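Local coordinates for protein ATPase associated with various cellular activities, AAA_5 (Staphylothermus marinus, PDB 6N0S) that probably binds and hydrolyses ATP as an McrB-type AAA ATPase, represented here by its N-terminal EVE domain, which resembles PUA-like RNA-binding proteins, at residues L21-H26 and T112-Y116; E89-I95 and D130-R136; L29-G33 and R164-P168. All blocks are in the same frame, centred on the assembly; numbering follows the deposited sequence.

Contact 1 of 3, residues L21-H26 and T112-Y116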
loop_
_atom_site.group_PDB
_atom_site.type_symbol
_atom_site.label_atom_id
_atom_site.label_comp_id
_atom_site.label_asym_id
_atom_site.label_seq_id
_atom_site.Cartn_x
_atom_site.Cartn_y
_atom_site.Cartn_z
ATOM N N LEU A 21 9.995 9.721 1.624
ATOM C CA LEU A 21 10.242 8.994 0.393
ATOM C C LEU A 21 10.896 9.921 -0.615
ATOM O O LEU A 21 10.630 11.117 -0.608
ATOM C CB LEU A 21 8.935 8.461 -0.211
ATOM C CG LEU A 21 8.267 7.307 0.520
ATOM C CD1 LEU A 21 6.924 7.027 -0.144
ATOM C CD2 LEU A 21 9.177 6.078 0.527
ATOM N N PRO A 22 11.750 9.396 -1.496
ATOM C CA PRO A 22 12.347 10.241 -2.544
ATOM C C PRO A 22 11.418 10.499 -3.713
ATOM O O PRO A 22 11.749 11.310 -4.583
ATOM C CB PRO A 22 13.557 9.422 -2.984
ATOM C CG PRO A 22 13.115 7.991 -2.764
ATOM C CD PRO A 22 12.343 8.048 -1.473
ATOM N N THR A 23 10.271 9.835 -3.772
ATOM C CA THR A 23 9.362 9.948 -4.903
ATOM C C THR A 23 8.032 9.339 -4.491
ATOM O O THR A 23 7.994 8.525 -3.580
ATOM C CB THR A 23 9.901 9.212 -6.143
ATOM O OG1 THR A 23 8.997 9.383 -7.238
ATOM C CG2 THR A 23 10.041 7.725 -5.867
ATOM N N LEU A 24 6.958 9.741 -5.176
ATOM C CA LEU A 24 5.660 9.070 -5.094
ATOM C C LEU A 24 5.316 8.315 -6.366
ATOM O O LEU A 24 4.217 7.756 -6.468
ATOM C CB LEU A 24 4.550 10.091 -4.795
ATOM C CG LEU A 24 4.780 10.974 -3.556
ATOM C CD1 LEU A 24 3.681 12.024 -3.398
ATOM C CD2 LEU A 24 4.906 10.153 -2.298
ATOM N N ASP A 25 6.229 8.294 -7.342
ATOM C CA ASP A 25 5.953 7.718 -8.654
ATOM C C ASP A 25 5.728 6.210 -8.586
ATOM O O ASP A 25 5.074 5.643 -9.468
ATOM C CB ASP A 25 7.118 8.016 -9.614
ATOM C CG ASP A 25 7.240 9.498 -9.970
ATOM O OD1 ASP A 25 6.376 10.296 -9.555
ATOM O OD2 ASP A 25 8.192 9.859 -10.700
ATOM N N HIS A 26 6.262 5.542 -7.578
ATOM C CA HIS A 26 6.056 4.105 -7.453
ATOM C C HIS A 26 4.696 3.743 -6.855
ATOM O O HIS A 26 4.350 2.555 -6.807
ATOM C CB HIS A 26 7.119 3.530 -6.565
ATOM C CG HIS A 26 7.039 4.056 -5.174
ATOM N ND1 HIS A 26 7.195 5.396 -4.878
ATOM C CD2 HIS A 26 6.754 3.436 -4.006
ATOM C CE1 HIS A 26 7.034 5.573 -3.577
ATOM N NE2 HIS A 26 6.773 4.400 -3.028
ATOM N N THR A 112 16.669 7.109 -8.318
ATOM C CA THR A 112 15.559 7.252 -7.379
ATOM C C THR A 112 15.306 5.934 -6.645
ATOM O O THR A 112 15.172 5.920 -5.421
ATOM C CB THR A 112 14.308 7.745 -8.123
ATOM O OG1 THR A 112 14.593 9.027 -8.704
ATOM C CG2 THR A 112 13.092 7.898 -7.179
ATOM N N ILE A 113 15.321 4.818 -7.370
ATOM C CA ILE A 113 15.148 3.503 -6.761
ATOM C C ILE A 113 16.228 3.256 -5.702
ATOM O O ILE A 113 15.932 2.789 -4.597
ATOM C CB ILE A 113 15.153 2.414 -7.846
ATOM C CG1 ILE A 113 14.021 2.654 -8.832
ATOM C CG2 ILE A 113 15.004 1.044 -7.238
ATOM C CD1 ILE A 113 14.091 1.738 -10.097
ATOM N N ASP A 114 17.496 3.554 -6.018
ATOM C CA ASP A 114 18.539 3.425 -5.002
ATOM C C ASP A 114 18.139 4.200 -3.735
ATOM O O ASP A 114 18.230 3.686 -2.614
ATOM C CB ASP A 114 19.907 3.932 -5.506
ATOM C CG ASP A 114 20.474 3.202 -6.748
ATOM O OD1 ASP A 114 20.122 2.037 -7.035
ATOM O OD2 ASP A 114 21.373 3.813 -7.419
ATOM N N GLN A 115 17.672 5.442 -3.899
ATOM C CA GLN A 115 17.293 6.253 -2.748
ATOM C C GLN A 115 16.099 5.667 -2.010
ATOM O O GLN A 115 16.013 5.806 -0.794
ATOM C CB GLN A 115 16.970 7.673 -3.175
ATOM C CG GLN A 115 18.206 8.484 -3.618
ATOM C CD GLN A 115 17.883 9.566 -4.625
ATOM O OE1 GLN A 115 16.785 10.117 -4.638
ATOM N NE2 GLN A 115 18.845 9.875 -5.487
ATOM N N TYR A 116 15.159 5.051 -2.733
ATOM C CA TYR A 116 13.984 4.460 -2.102
ATOM C C TYR A 116 14.402 3.374 -1.129
ATOM O O TYR A 116 14.009 3.388 0.041
ATOM C CB TYR A 116 13.053 3.941 -3.202
ATOM C CG TYR A 116 11.830 3.170 -2.770
ATOM C CD1 TYR A 116 10.688 3.808 -2.292
ATOM C CD2 TYR A 116 11.809 1.802 -2.882
ATOM C CE1 TYR A 116 9.561 3.070 -1.924
ATOM C CE2 TYR A 116 10.727 1.072 -2.533
ATOM C CZ TYR A 116 9.602 1.694 -2.045
ATOM O OH TYR A 116 8.568 0.865 -1.718
#
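A loop can be seated on a helix without any hydrogen bond across the interface, by packing and an aromatic pair, and L21-H26 against T112-Y116 is such a case. P22 supplies the largest share from the loop side. Its ring faces one helical turn, with P22 CG 3.6 Å from Y116 N and 3.9 Å from T112 O, so it lies against the helical hydrogen bond from Y116 N to T112 O (2.8 Å); P22 CB also meets Q115 OE1 at 3.7 Å. T23 adopts the t rotamer, which divides its two branches. The hydroxyl turns back into the loop, where D25 N donates to T23 OG1 (3.0 Å) in an ST turn, while the methyl presses on the helix, T23 CG2 to T112 CG2 at a tight 3.3 Å. H26, with chi1 in p, presents an imidazole face to the edge of the Y116 ring, a T-shaped pair with centroids 4.6 Å apart and planes at 60°. The t rotamer of Y116 carries its ring to both H26 and L21, Y116 CE1 lying 3.3 Å from H26 NE2 and 3.9 Å from L21 CD2. Beyond the two segments, Y116 makes a second edge-to-face pair with F103 of helix 92-105 and a hydrogen bond through its hydroxyl to W32 NE1. The contact thus fastens the loop between strands 12-17 and 30-34 onto helix 110-124.

Contact 2 of 3, residues E89-I95 and D130-R136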
loop_
_atom_site.group_PDB
_atom_site.type_symbol
_atom_site.label_atom_id
_atom_site.label_comp_id
_atom_site.label_asym_id
_atom_site.label_seq_id
_atom_site.Cartn_x
_atom_site.Cartn_y
_atom_site.Cartn_z
ATOM N N GLU A 89 6.396 -15.406 -1.243
ATOM C CA GLU A 89 7.056 -14.627 -0.208
ATOM C C GLU A 89 8.561 -14.584 -0.479
ATOM O O GLU A 89 9.100 -15.388 -1.250
ATOM C CB GLU A 89 6.701 -15.191 1.173
ATOM C CG GLU A 89 5.176 -15.020 1.415
ATOM C CD GLU A 89 4.668 -15.649 2.717
ATOM O OE1 GLU A 89 5.495 -16.207 3.478
ATOM O OE2 GLU A 89 3.435 -15.568 2.985
ATOM N N TYR A 90 9.238 -13.597 0.114
ATOM C CA TYR A 90 10.550 -13.168 -0.366
ATOM C C TYR A 90 11.471 -12.803 0.783
ATOM O O TYR A 90 11.030 -12.317 1.830
ATOM C CB TYR A 90 10.454 -11.942 -1.260
ATOM C CG TYR A 90 9.647 -12.119 -2.507
ATOM C CD1 TYR A 90 8.267 -11.931 -2.506
ATOM C CD2 TYR A 90 10.258 -12.461 -3.698
ATOM C CE1 TYR A 90 7.528 -12.082 -3.671
ATOM C CE2 TYR A 90 9.526 -12.620 -4.857
ATOM C CZ TYR A 90 8.174 -12.420 -4.841
ATOM O OH TYR A 90 7.471 -12.582 -6.004
ATOM N N SER A 91 12.769 -12.999 0.568
ATOM C CA SER A 91 13.721 -12.316 1.428
ATOM C C SER A 91 13.904 -10.878 0.939
ATOM O O SER A 91 13.364 -10.472 -0.079
ATOM C CB SER A 91 15.062 -13.040 1.450
ATOM O OG SER A 91 15.693 -12.913 0.207
ATOM N N TRP A 92 14.657 -10.102 1.711
ATOM C CA TRP A 92 14.883 -8.695 1.380
ATOM C C TRP A 92 15.680 -8.545 0.095
ATOM O O TRP A 92 15.264 -7.767 -0.785
ATOM C CB TRP A 92 15.562 -8.030 2.580
ATOM C CG TRP A 92 16.104 -6.651 2.360
ATOM C CD1 TRP A 92 17.402 -6.245 2.513
ATOM C CD2 TRP A 92 15.362 -5.485 1.984
ATOM N NE1 TRP A 92 17.514 -4.900 2.261
ATOM C CE2 TRP A 92 16.281 -4.407 1.930
ATOM C CE3 TRP A 92 14.011 -5.247 1.685
ATOM C CZ2 TRP A 92 15.900 -3.122 1.600
ATOM C CZ3 TRP A 92 13.632 -3.964 1.349
ATOM C CH2 TRP A 92 14.585 -2.911 1.288
ATOM N N PRO A 93 16.780 -9.258 -0.116
ATOM C CA PRO A 93 17.480 -9.097 -1.396
ATOM C C PRO A 93 16.617 -9.509 -2.567
ATOM O O PRO A 93 16.644 -8.855 -3.610
ATOM C CB PRO A 93 18.735 -9.966 -1.224
ATOM C CG PRO A 93 18.895 -10.134 0.255
ATOM C CD PRO A 93 17.514 -10.133 0.819
ATOM N N GLU A 94 15.804 -10.550 -2.404
ATOM C CA GLU A 94 14.961 -11.027 -3.497
ATOM C C GLU A 94 13.900 -9.995 -3.862
ATOM O O GLU A 94 13.654 -9.730 -5.039
ATOM C CB GLU A 94 14.272 -12.344 -3.093
ATOM C CG GLU A 94 15.165 -13.554 -2.997
ATOM C CD GLU A 94 14.504 -14.713 -2.221
ATOM O OE1 GLU A 94 13.295 -14.649 -1.885
ATOM O OE2 GLU A 94 15.216 -15.689 -1.929
ATOM N N ILE A 95 13.200 -9.447 -2.864
ATOM C CA ILE A 95 12.107 -8.549 -3.226
ATOM C C ILE A 95 12.654 -7.226 -3.757
ATOM O O ILE A 95 12.045 -6.618 -4.632
ATOM C CB ILE A 95 11.135 -8.350 -2.047
ATOM C CG1 ILE A 95 9.803 -7.783 -2.566
ATOM C CG2 ILE A 95 11.718 -7.443 -0.974
ATOM C CD1 ILE A 95 8.725 -7.776 -1.552
ATOM N N ASP A 130 14.066 -12.617 7.703
ATOM C CA ASP A 130 12.806 -11.893 7.572
ATOM C C ASP A 130 12.200 -12.144 6.200
ATOM O O ASP A 130 12.902 -12.162 5.188
ATOM C CB ASP A 130 13.018 -10.394 7.786
ATOM C CG ASP A 130 13.385 -10.046 9.222
ATOM O OD1 ASP A 130 13.168 -10.890 10.103
ATOM O OD2 ASP A 130 13.876 -8.921 9.469
ATOM N N ARG A 131 10.885 -12.328 6.173
ATOM C CA ARG A 131 10.124 -12.598 4.967
ATOM C C ARG A 131 9.212 -11.428 4.628
ATOM O O ARG A 131 8.725 -10.717 5.516
ATOM C CB ARG A 131 9.241 -13.838 5.129
ATOM C CG ARG A 131 9.902 -15.011 5.834
ATOM C CD ARG A 131 11.075 -15.510 5.022
ATOM N NE ARG A 131 10.618 -15.951 3.704
ATOM C CZ ARG A 131 11.397 -16.071 2.637
ATOM N NH1 ARG A 131 12.686 -15.766 2.708
ATOM N NH2 ARG A 131 10.876 -16.473 1.492
ATOM N N PHE A 132 8.897 -11.323 3.347
ATOM C CA PHE A 132 8.236 -10.169 2.754
ATOM C C PHE A 132 7.086 -10.635 1.876
ATOM O O PHE A 132 7.188 -11.669 1.218
ATOM C CB PHE A 132 9.245 -9.335 1.920
ATOM C CG PHE A 132 10.211 -8.595 2.754
ATOM C CD1 PHE A 132 11.375 -9.200 3.205
ATOM C CD2 PHE A 132 9.943 -7.306 3.128
ATOM C CE1 PHE A 132 12.233 -8.529 4.036
ATOM C CE2 PHE A 132 10.828 -6.610 3.945
ATOM C CZ PHE A 132 11.957 -7.224 4.406
ATOM N N PHE A 133 5.987 -9.884 1.885
ATOM C CA PHE A 133 4.880 -10.108 0.971
ATOM C C PHE A 133 4.927 -9.090 -0.164
ATOM O O PHE A 133 5.487 -7.994 -0.021
ATOM C CB PHE A 133 3.514 -10.049 1.696
ATOM C CG PHE A 133 3.142 -8.695 2.245
ATOM C CD1 PHE A 133 2.516 -7.750 1.453
ATOM C CD2 PHE A 133 3.379 -8.387 3.565
ATOM C CE1 PHE A 133 2.146 -6.516 1.980
ATOM C CE2 PHE A 133 3.020 -7.154 4.089
ATOM C CZ PHE A 133 2.403 -6.226 3.293
ATOM N N LEU A 134 4.313 -9.471 -1.297
ATOM C CA LEU A 134 4.236 -8.632 -2.482
ATOM C C LEU A 134 2.932 -8.889 -3.211
ATOM O O LEU A 134 2.641 -10.024 -3.575
ATOM C CB LEU A 134 5.400 -8.923 -3.424
ATOM C CG LEU A 134 5.437 -8.200 -4.770
ATOM C CD1 LEU A 134 5.436 -6.733 -4.584
ATOM C CD2 LEU A 134 6.677 -8.644 -5.479
ATOM N N PHE A 135 2.189 -7.830 -3.465
ATOM C CA PHE A 135 1.032 -7.865 -4.342
ATOM C C PHE A 135 1.294 -6.949 -5.527
ATOM O O PHE A 135 1.714 -5.795 -5.355
ATOM C CB PHE A 135 -0.239 -7.413 -3.616
ATOM C CG PHE A 135 -0.670 -8.336 -2.508
ATOM C CD1 PHE A 135 -1.258 -9.554 -2.792
ATOM C CD2 PHE A 135 -0.486 -7.988 -1.193
ATOM C CE1 PHE A 135 -1.680 -10.399 -1.795
ATOM C CE2 PHE A 135 -0.894 -8.844 -0.189
ATOM C CZ PHE A 135 -1.496 -10.058 -0.504
ATOM N N ARG A 136 1.022 -7.443 -6.728
ATOM C CA ARG A 136 1.084 -6.604 -7.922
ATOM C C ARG A 136 -0.282 -5.957 -8.139
ATOM O O ARG A 136 -1.288 -6.662 -8.223
ATOM C CB ARG A 136 1.499 -7.439 -9.132
ATOM C CG ARG A 136 2.966 -7.842 -9.105
ATOM C CD ARG A 136 3.265 -8.903 -10.130
ATOM N NE ARG A 136 4.585 -8.725 -10.719
ATOM C CZ ARG A 136 5.698 -9.298 -10.270
ATOM N NH1 ARG A 136 5.668 -10.097 -9.214
ATOM N NH2 ARG A 136 6.852 -9.080 -10.899
HETATM O O HOH W 1 15.312 -11.157 4.449
#
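The only direct hydrogen bonds between the segments join the Y90 and F132 backbones, F132 N to Y90 O at 2.8 Å and Y90 N to F132 O at 3.0 Å, both weak because strongly bent. They define an antiparallel hydrogen-bonded pair, flanked by CA-H...O contacts from E89 CA to F132 O and from R131 CA to Y90 O, each 3.3 Å. Where the strand gives way to helix 92-105, S91 takes the N-cap position and its N donates to E94 OE1 (3.0 Å). W92 N donates (3.0 Å) to a water that lies 2.7 Å from D130 O and bridges the two. The R131 guanidinium lies with one face over Y90 C; its NH2 is 4.5 Å from E94 OE1, too far for a salt bridge. Further out, the F132 side chain packs against the first turn of helix 92-105, its CE1 3.7 Å from W92 CB and its CB 3.8 Å from I95 CD1, and L134 CB lies 3.8 Å from Y90 CE1 and 4.0 Å from I95 CD1. E89 and F133 point to the other face of the sheet, where E89 OE2 is hydrogen-bonded to the Y42 hydroxyl and F133 stacks on the Y42 ring. This is a strand-to-helix turn edging an antiparallel sheet, with 132-136 between 89-90 and 30-34 and helix 92-105 packed over one face, within a PUA-like EVE domain.

Contact 3 of 3, residues L29-G33 and R164-P168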
loop_
_atom_site.group_PDB
_atom_site.type_symbol
_atom_site.label_atom_id
_atom_site.label_comp_id
_atom_site.label_asym_id
_atom_site.label_seq_id
_atom_site.Cartn_x
_atom_site.Cartn_y
_atom_site.Cartn_z
ATOM N N LEU A 29 1.802 0.811 -7.948
ATOM C CA LEU A 29 2.362 -0.342 -8.632
ATOM C C LEU A 29 2.405 -1.609 -7.796
ATOM O O LEU A 29 2.252 -2.715 -8.341
ATOM C CB LEU A 29 3.785 -0.014 -9.095
ATOM C CG LEU A 29 3.907 1.157 -10.044
ATOM C CD1 LEU A 29 5.394 1.338 -10.377
ATOM C CD2 LEU A 29 3.077 0.940 -11.295
ATOM N N THR A 30 2.684 -1.497 -6.502
ATOM C CA THR A 30 2.742 -2.679 -5.654
ATOM C C THR A 30 2.323 -2.315 -4.249
ATOM O O THR A 30 2.215 -1.142 -3.887
ATOM C CB THR A 30 4.138 -3.318 -5.578
ATOM O OG1 THR A 30 5.017 -2.454 -4.844
ATOM C CG2 THR A 30 4.708 -3.585 -6.953
ATOM N N LEU A 31 2.041 -3.375 -3.492
ATOM C CA LEU A 31 1.964 -3.378 -2.043
ATOM C C LEU A 31 2.981 -4.382 -1.554
ATOM O O LEU A 31 3.009 -5.515 -2.035
ATOM C CB LEU A 31 0.583 -3.800 -1.529
ATOM C CG LEU A 31 -0.638 -3.051 -2.067
ATOM C CD1 LEU A 31 -1.926 -3.652 -1.433
ATOM C CD2 LEU A 31 -0.575 -1.562 -1.824
ATOM N N TRP A 32 3.787 -3.989 -0.585
ATOM C CA TRP A 32 4.780 -4.925 -0.091
ATOM C C TRP A 32 5.204 -4.482 1.293
ATOM O O TRP A 32 5.052 -3.317 1.661
ATOM C CB TRP A 32 5.970 -4.992 -1.060
ATOM C CG TRP A 32 6.832 -3.783 -1.052
ATOM C CD1 TRP A 32 6.695 -2.667 -1.827
ATOM C CD2 TRP A 32 7.979 -3.573 -0.245
ATOM N NE1 TRP A 32 7.686 -1.769 -1.544
ATOM C CE2 TRP A 32 8.490 -2.303 -0.569
ATOM C CE3 TRP A 32 8.618 -4.334 0.739
ATOM C CZ2 TRP A 32 9.618 -1.775 0.045
ATOM C CZ3 TRP A 32 9.728 -3.815 1.354
ATOM C CH2 TRP A 32 10.229 -2.542 1.006
ATOM N N GLY A 33 5.724 -5.425 2.054
ATOM C CA GLY A 33 6.103 -5.146 3.422
ATOM C C GLY A 33 6.624 -6.404 4.080
ATOM O O GLY A 33 6.553 -7.504 3.528
ATOM N N ARG A 164 0.170 1.686 10.942
ATOM C CA ARG A 164 -0.341 0.704 9.999
ATOM C C ARG A 164 0.210 0.955 8.613
ATOM O O ARG A 164 0.540 2.078 8.261
ATOM C CB ARG A 164 -1.866 0.771 9.936
ATOM C CG ARG A 164 -2.559 0.551 11.283
ATOM C CD ARG A 164 -2.539 -0.861 11.677
ATOM N NE ARG A 164 -3.307 -1.073 12.903
ATOM C CZ ARG A 164 -3.416 -2.264 13.487
ATOM N NH1 ARG A 164 -2.804 -3.331 12.949
ATOM N NH2 ARG A 164 -4.106 -2.395 14.617
ATOM N N TYR A 165 0.210 -0.094 7.795
ATOM C CA TYR A 165 0.526 0.016 6.380
ATOM C C TYR A 165 -0.705 -0.183 5.505
ATOM O O TYR A 165 -0.936 0.593 4.582
ATOM C CB TYR A 165 1.634 -1.000 5.997
ATOM C CG TYR A 165 1.917 -1.079 4.498
ATOM C CD1 TYR A 165 2.175 0.054 3.747
ATOM C CD2 TYR A 165 1.910 -2.303 3.843
ATOM C CE1 TYR A 165 2.413 -0.032 2.399
ATOM C CE2 TYR A 165 2.134 -2.393 2.501
ATOM C CZ TYR A 165 2.391 -1.255 1.781
ATOM O OH TYR A 165 2.612 -1.337 0.432
ATOM N N LEU A 166 -1.514 -1.199 5.770
ATOM C CA LEU A 166 -2.755 -1.436 5.039
ATOM C C LEU A 166 -3.920 -1.495 6.011
ATOM O O LEU A 166 -3.869 -2.251 6.986
ATOM C CB LEU A 166 -2.684 -2.736 4.258
ATOM C CG LEU A 166 -1.582 -2.787 3.221
ATOM C CD1 LEU A 166 -1.307 -4.229 2.744
ATOM C CD2 LEU A 166 -1.995 -1.896 2.077
ATOM N N VAL A 167 -4.954 -0.691 5.762
ATOM C CA VAL A 167 -6.123 -0.721 6.638
ATOM C C VAL A 167 -7.398 -0.901 5.818
ATOM O O VAL A 167 -7.507 -0.370 4.700
ATOM C CB VAL A 167 -6.207 0.551 7.503
ATOM C CG1 VAL A 167 -5.013 0.614 8.494
ATOM C CG2 VAL A 167 -6.233 1.789 6.617
ATOM N N PRO A 168 -8.374 -1.625 6.353
ATOM C CA PRO A 168 -9.659 -1.812 5.683
ATOM C C PRO A 168 -10.532 -0.590 5.876
ATOM O O PRO A 168 -10.482 0.054 6.921
ATOM C CB PRO A 168 -10.240 -3.028 6.433
ATOM C CG PRO A 168 -9.769 -2.813 7.809
ATOM C CD PRO A 168 -8.396 -2.202 7.709
#
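Polar contact between L29-G33 and R164-P168 comes down to one hydrogen bond, from W32 N to Y165 OH, 3.1 Å long with an N-H...O angle of 153°. It uses the side of strand 30-34 left over from sheet formation: L31 and G33 bond their backbones to strand 132-136, while the intervening W32 N faces the opposite way. L31 CA and CB accompany the bond in van der Waals contact, 3.3 and 3.7 Å from Y165 OH. The Y165 hydroxyl is also hydrogen-bonded to E15 OE2 on strand 12-17, so it ties together two strands that do not pair. In fold terms, a tyrosine side chain here spans the gap between the edge strand of the three-stranded sheet and the start of strand 166-169, an outermost strand of the five-stranded one. The CA atoms of L31 and L166 are 8.7 Å apart, beyond strand pairing; such side-chain closure between sheets is consistent with the barrel-like core of PUA-like domains. The apolar pair in this gap is L31 CD1 with L166 CD2, at 3.9 Å. E41 of helix 39-52 holds the 164-168 segment, accepting from Y165 N and L166 N and forming a salt bridge with R164.

Strand 30-34 connects all three sites. Contacts 2 and 3, with centres 13 Å apart, are joined through the sheet itself: F135 N to L31 O (2.8 Å) and F133 N to G33 O (2.9 Å) are probable hydrogen bonds. Contact 1, its centre 16 Å from that of contact 3, reaches the strand through a side chain, with Y116 OH 2.8 Å from W32 NE1. Contacts 1 and 2 do not touch; their nearest atoms are about 6 Å apart. A bound sulfate lies about 4 Å from the side chain of Y116, one about 4 Å from that of Y165 and one about 6 Å from that of F133; though probably from the crystallisation liquor, such ions often mark pockets.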